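Local atomic coordinates of putative zinc protease (Bordetella parapertussis, PDB entry 3IVL), a protein that is probably a zinc-dependent metalloendopeptidase of the M16 family, of which this chain is the inactive peptidase domain. Residues T104-S109 and L178-R183; Y28-A33 and G80-G85. All coordinates share one frame; numbering follows the deposited sequence.

Contact 1: residues T104-S109 and L178-R183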
loop_
_atom_site.group_PDB
_atom_site.type_symbol
_atom_site.label_atom_id
_atom_site.label_comp_id
_atom_site.label_asym_id
_atom_site.label_seq_id
_atom_site.Cartn_x
_atom_site.Cartn_y
_atom_site.Cartn_z
ATOM N N THR A 104 -9.447 -7.568 -4.089
ATOM C CA THR A 104 -10.449 -6.833 -3.350
ATOM C C THR A 104 -10.106 -6.521 -1.871
ATOM O O THR A 104 -10.459 -5.494 -1.369
ATOM C CB THR A 104 -11.874 -7.276 -3.646
ATOM O OG1 THR A 104 -12.610 -7.420 -2.441
ATOM C CG2 THR A 104 -11.878 -8.550 -4.423
ATOM N N LEU A 105 -9.406 -7.411 -1.200
ATOM C CA LEU A 105 -8.934 -7.166 0.151
ATOM C C LEU A 105 -7.899 -6.062 0.253
ATOM O O LEU A 105 -7.862 -5.323 1.208
ATOM C CB LEU A 105 -8.427 -8.449 0.785
ATOM C CG LEU A 105 -9.476 -9.532 1.008
ATOM C CD1 LEU A 105 -8.834 -10.798 1.391
ATOM C CD2 LEU A 105 -10.509 -9.127 1.976
ATOM N N GLU A 106 -7.051 -5.992 -0.753
ATOM C CA GLU A 106 -5.879 -5.156 -0.772
ATOM C C GLU A 106 -6.066 -3.788 -1.464
ATOM O O GLU A 106 -5.131 -3.056 -1.716
ATOM C CB GLU A 106 -4.739 -5.951 -1.373
ATOM C CG GLU A 106 -4.486 -7.187 -0.588
ATOM C CD GLU A 106 -3.420 -8.030 -1.146
ATOM O OE1 GLU A 106 -2.697 -7.554 -1.996
ATOM O OE2 GLU A 106 -3.283 -9.173 -0.743
ATOM N N SER A 107 -7.310 -3.468 -1.742
ATOM C CA SER A 107 -7.675 -2.270 -2.452
ATOM C C SER A 107 -8.536 -1.325 -1.669
ATOM O O SER A 107 -9.245 -0.558 -2.246
ATOM C CB SER A 107 -8.397 -2.631 -3.737
ATOM O OG SER A 107 -7.492 -3.190 -4.660
ATOM N N LEU A 108 -8.509 -1.388 -0.356
ATOM C CA LEU A 108 -9.409 -0.548 0.411
ATOM C C LEU A 108 -9.113 0.942 0.345
ATOM O O LEU A 108 -9.986 1.750 0.530
ATOM C CB LEU A 108 -9.627 -1.081 1.815
ATOM C CG LEU A 108 -10.191 -2.484 1.734
ATOM C CD1 LEU A 108 -9.687 -3.287 2.872
ATOM C CD2 LEU A 108 -11.686 -2.470 1.658
ATOM N N SER A 109 -7.883 1.271 0.006
ATOM C CA SER A 109 -7.476 2.655 -0.182
ATOM C C SER A 109 -8.303 3.271 -1.270
ATOM O O SER A 109 -8.761 4.367 -1.125
ATOM C CB SER A 109 -6.045 2.703 -0.655
ATOM O OG SER A 109 -5.170 2.996 0.383
ATOM N N LEU A 178 -3.718 -5.357 5.252
ATOM C CA LEU A 178 -4.194 -6.101 4.115
ATOM C C LEU A 178 -3.399 -5.733 2.883
ATOM O O LEU A 178 -3.786 -4.931 2.106
ATOM C CB LEU A 178 -5.672 -5.858 3.916
ATOM C CG LEU A 178 -6.508 -6.297 5.100
ATOM C CD1 LEU A 178 -7.940 -6.128 4.843
ATOM C CD2 LEU A 178 -6.192 -7.700 5.466
ATOM N N VAL A 179 -2.253 -6.343 2.771
ATOM C CA VAL A 179 -1.250 -5.931 1.857
ATOM C C VAL A 179 -0.467 -7.152 1.375
ATOM O O VAL A 179 -0.244 -8.077 2.107
ATOM C CB VAL A 179 -0.392 -4.885 2.581
ATOM C CG1 VAL A 179 0.821 -5.432 3.185
ATOM C CG2 VAL A 179 -0.188 -3.706 1.800
ATOM N N ARG A 180 -0.053 -7.137 0.126
ATOM C CA ARG A 180 0.566 -8.275 -0.518
ATOM C C ARG A 180 1.846 -8.624 0.164
ATOM O O ARG A 180 2.251 -9.759 0.215
ATOM C CB ARG A 180 0.767 -8.011 -2.004
ATOM C CG ARG A 180 1.285 -9.149 -2.819
ATOM C CD ARG A 180 1.570 -8.640 -4.181
ATOM N NE ARG A 180 1.446 -9.610 -5.240
ATOM C CZ ARG A 180 2.378 -10.473 -5.564
ATOM N NH1 ARG A 180 3.497 -10.540 -4.900
ATOM N NH2 ARG A 180 2.157 -11.302 -6.526
ATOM N N SER A 181 2.455 -7.622 0.752
ATOM C CA SER A 181 3.649 -7.817 1.522
ATOM C C SER A 181 3.357 -8.758 2.662
ATOM O O SER A 181 4.216 -9.479 3.073
ATOM C CB SER A 181 4.188 -6.495 2.065
ATOM O OG SER A 181 3.540 -5.366 1.530
ATOM N N ASN A 182 2.144 -8.690 3.180
ATOM C CA ASN A 182 1.663 -9.479 4.315
ATOM C C ASN A 182 0.827 -10.717 3.917
ATOM O O ASN A 182 0.345 -11.437 4.746
ATOM C CB ASN A 182 0.834 -8.535 5.193
ATOM C CG ASN A 182 0.671 -8.989 6.637
ATOM O OD1 ASN A 182 1.481 -9.674 7.198
ATOM N ND2 ASN A 182 -0.400 -8.577 7.218
ATOM N N ARG A 183 0.637 -10.942 2.634
ATOM C CA ARG A 183 -0.218 -12.018 2.168
ATOM C C ARG A 183 0.367 -13.419 2.124
ATOM O O ARG A 183 1.441 -13.631 1.650
ATOM C CB ARG A 183 -0.792 -11.651 0.837
ATOM C CG ARG A 183 -1.859 -12.544 0.373
ATOM C CD ARG A 183 -1.902 -12.662 -1.128
ATOM N NE ARG A 183 -2.150 -11.397 -1.770
ATOM C CZ ARG A 183 -1.914 -11.157 -3.039
ATOM N NH1 ARG A 183 -1.437 -12.101 -3.805
ATOM N NH2 ARG A 183 -2.162 -9.984 -3.532
#
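Glu106 and Leu178 face each other with their CA atoms 5.3 Å apart, each being the first residue to leave helical backbone angles, after helices 94-105 and 167-177. In the alpha+beta fold of this M16 inactive peptidase domain two helix ends thus meet, and a bidentate salt bridge joins the first of them to Arg183, at the start of strand 183-188. Arg183 grips the carboxylate of Glu106 side-on: NE reaches OE2 at 2.7 Å and NH2 reaches OE1 at 2.9 Å, both on the syn side and both nearly straight. The two planes are 33° apart, the NH2 bond leaving that of the carboxylate further. The Glu106 chain runs extended beyond CG (chi2 178°), over the carbonyl of Leu178, whose O also receives a CA-H...O contact from Glu106. Arg183 folds at chi2 and chi3, which brings its edge round to the acid, while CG of Arg180 lies over one guanidinium face, toward its rim. Two bonds from Arg183 and one between OE2 and Tyr28 OH limit the carboxylate's rotation, and NH1 meets Glu185. Leu178 CB lies 3.5 Å from Leu105 O, and its CD1 meets Leu108 CD1 at 3.9 Å.

Contact 2: residues Y28-A33 and G80-G85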
loop_
_atom_site.group_PDB
_atom_site.type_symbol
_atom_site.label_atom_id
_atom_site.label_comp_id
_atom_site.label_asym_id
_atom_site.label_seq_id
_atom_site.Cartn_x
_atom_site.Cartn_y
_atom_site.Cartn_z
ATOM N N TYR A 28 -3.446 -12.968 6.364
ATOM C CA TYR A 28 -2.604 -11.862 6.664
ATOM C C TYR A 28 -2.254 -11.846 8.127
ATOM O O TYR A 28 -3.086 -12.048 8.937
ATOM C CB TYR A 28 -3.341 -10.623 6.325
ATOM C CG TYR A 28 -3.770 -10.559 4.914
ATOM C CD1 TYR A 28 -3.062 -9.828 3.997
ATOM C CD2 TYR A 28 -4.883 -11.218 4.485
ATOM C CE1 TYR A 28 -3.460 -9.753 2.689
ATOM C CE2 TYR A 28 -5.289 -11.144 3.196
ATOM C CZ TYR A 28 -4.571 -10.408 2.294
ATOM O OH TYR A 28 -4.962 -10.348 1.022
ATOM N N HIS A 29 -1.007 -11.602 8.456
ATOM C CA HIS A 29 -0.596 -11.446 9.826
ATOM C C HIS A 29 -1.114 -10.209 10.483
ATOM O O HIS A 29 -1.282 -9.208 9.873
ATOM C CB HIS A 29 0.889 -11.539 9.977
ATOM C CG HIS A 29 1.392 -12.920 9.815
ATOM N ND1 HIS A 29 1.352 -13.576 8.616
ATOM C CD2 HIS A 29 1.890 -13.792 10.705
ATOM C CE1 HIS A 29 1.815 -14.791 8.770
ATOM N NE2 HIS A 29 2.153 -14.945 10.028
ATOM N N LEU A 30 -1.364 -10.351 11.765
ATOM C CA LEU A 30 -2.017 -9.347 12.570
ATOM C C LEU A 30 -1.086 -8.825 13.633
ATOM O O LEU A 30 -0.180 -9.491 14.030
ATOM C CB LEU A 30 -3.236 -9.934 13.246
ATOM C CG LEU A 30 -4.389 -10.425 12.390
ATOM C CD1 LEU A 30 -5.342 -11.181 13.207
ATOM C CD2 LEU A 30 -5.073 -9.314 11.732
ATOM N N PRO A 31 -1.382 -7.635 14.106
ATOM C CA PRO A 31 -0.695 -7.046 15.228
ATOM C C PRO A 31 -1.128 -7.769 16.454
ATOM O O PRO A 31 -2.030 -8.557 16.403
ATOM C CB PRO A 31 -1.229 -5.628 15.264
ATOM C CG PRO A 31 -2.357 -5.611 14.507
ATOM C CD PRO A 31 -2.440 -6.764 13.622
ATOM N N ALA A 32 -0.483 -7.484 17.557
ATOM C CA ALA A 32 -0.800 -8.122 18.813
ATOM C C ALA A 32 -2.200 -7.769 19.237
ATOM O O ALA A 32 -2.691 -6.739 18.892
ATOM C CB ALA A 32 0.141 -7.683 19.828
ATOM N N ALA A 33 -2.835 -8.669 19.965
ATOM C CA ALA A 33 -4.215 -8.507 20.405
ATOM C C ALA A 33 -4.322 -7.315 21.304
ATOM O O ALA A 33 -5.327 -6.659 21.365
ATOM C CB ALA A 33 -4.696 -9.709 21.070
ATOM N N GLY A 80 -1.356 -13.780 15.731
ATOM C CA GLY A 80 -2.649 -13.774 15.104
ATOM C C GLY A 80 -2.668 -13.731 13.604
ATOM O O GLY A 80 -1.758 -13.262 13.004
ATOM N N LEU A 81 -3.742 -14.211 13.019
ATOM C CA LEU A 81 -3.908 -14.248 11.596
ATOM C C LEU A 81 -5.301 -13.890 11.251
ATOM O O LEU A 81 -6.181 -14.217 11.956
ATOM C CB LEU A 81 -3.699 -15.666 11.156
ATOM C CG LEU A 81 -2.910 -16.052 9.940
ATOM C CD1 LEU A 81 -1.577 -15.428 9.919
ATOM C CD2 LEU A 81 -2.792 -17.529 9.936
ATOM N N ALA A 82 -5.500 -13.246 10.128
ATOM C CA ALA A 82 -6.798 -13.069 9.538
ATOM C C ALA A 82 -6.894 -13.960 8.320
ATOM O O ALA A 82 -5.954 -14.124 7.599
ATOM C CB ALA A 82 -7.016 -11.685 9.181
HETATM N N MSE A 83 -8.030 -14.590 8.150
HETATM C CA MSE A 83 -8.216 -15.503 7.057
HETATM C C MSE A 83 -9.430 -15.177 6.261
HETATM O O MSE A 83 -10.453 -14.920 6.813
HETATM C CB MSE A 83 -8.296 -16.908 7.594
HETATM C CG MSE A 83 -8.671 -17.940 6.591
HETATM SE SE MSE A 83 -8.329 -19.674 7.193
HETATM C CE MSE A 83 -6.570 -19.843 6.708
ATOM N N PHE A 84 -9.301 -15.165 4.954
ATOM C CA PHE A 84 -10.425 -14.982 4.074
ATOM C C PHE A 84 -10.407 -16.054 3.017
ATOM O O PHE A 84 -9.381 -16.371 2.501
ATOM C CB PHE A 84 -10.399 -13.627 3.423
ATOM C CG PHE A 84 -10.395 -12.492 4.363
ATOM C CD1 PHE A 84 -11.540 -11.935 4.779
ATOM C CD2 PHE A 84 -9.244 -11.936 4.775
ATOM C CE1 PHE A 84 -11.532 -10.893 5.610
ATOM C CE2 PHE A 84 -9.259 -10.889 5.614
ATOM C CZ PHE A 84 -10.414 -10.365 6.009
ATOM N N GLY A 85 -11.553 -16.623 2.706
ATOM C CA GLY A 85 -11.614 -17.758 1.815
ATOM C C GLY A 85 -12.743 -17.802 0.815
ATOM O O GLY A 85 -13.734 -17.175 1.001
#
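The imidazole of His29 carries the CD1 methyl of Leu81 over the middle of one face, 3.6 Å from the ring centroid and only 8° off its normal, a well-centred CH-pi contact. The two side chains lie side by side and point the same way, as neighbours of a non-hydrogen-bonded antiparallel pair can. Beside them Tyr28 and Ala82 form the hydrogen-bonded pair: Ala82 N gives an almost straight bond of 2.9 Å to Tyr28 O, and Tyr28 N returns one of 3.0 Å to Ala82 O. A third bond, Leu30 N to Gly80 O at 3.2 Å, carries the pairing just past the end of strand 23-29, though here the donor stands 49° out of the carbonyl plane. Leu30, with CG anti to its carbonyl carbon (chi1 -64°), leans across the partner backbone, so that CD1 lies 3.3 Å from Leu81 C and CD2 meets Ala82 CB at 4.0 Å. Tyr28 and Phe84 touch obliquely along the same face as Ala82, CE2 to CD2 at 4.3 Å. Within the antiparallel sheet this is the junction of its two inner strands: 68-74 continues the pairing beyond 81-87, helix 37-48 packs on Leu30 through Phe38 and Leu41, and Leu105 of helix 94-105 covers Tyr28 and Phe84.

Overall arrangement
Tyr28 takes part in both contacts: its backbone belongs to the strand pairing of contact 2, while its OH lies 2.7 Å from OE2 of Glu106 in contact 1, a probable hydrogen bond. A second probable bond, Asn182 ND2 to His29 O at 2.9 Å, ties the turn before strand 183-188 to strand 23-29. Leu105 CD1 also packs on Phe84 CD2 at 3.6 Å. The contact centres are about 12 Å apart, and strand 81-87 leads on to helix 94-105. At contact 1, Arg180 also forms a salt bridge with Asp164 of the second subunit. Arg180 and Arg183 both bond a PEG molecule, probably from the crystallisation liquor; the domain itself is described as inactive.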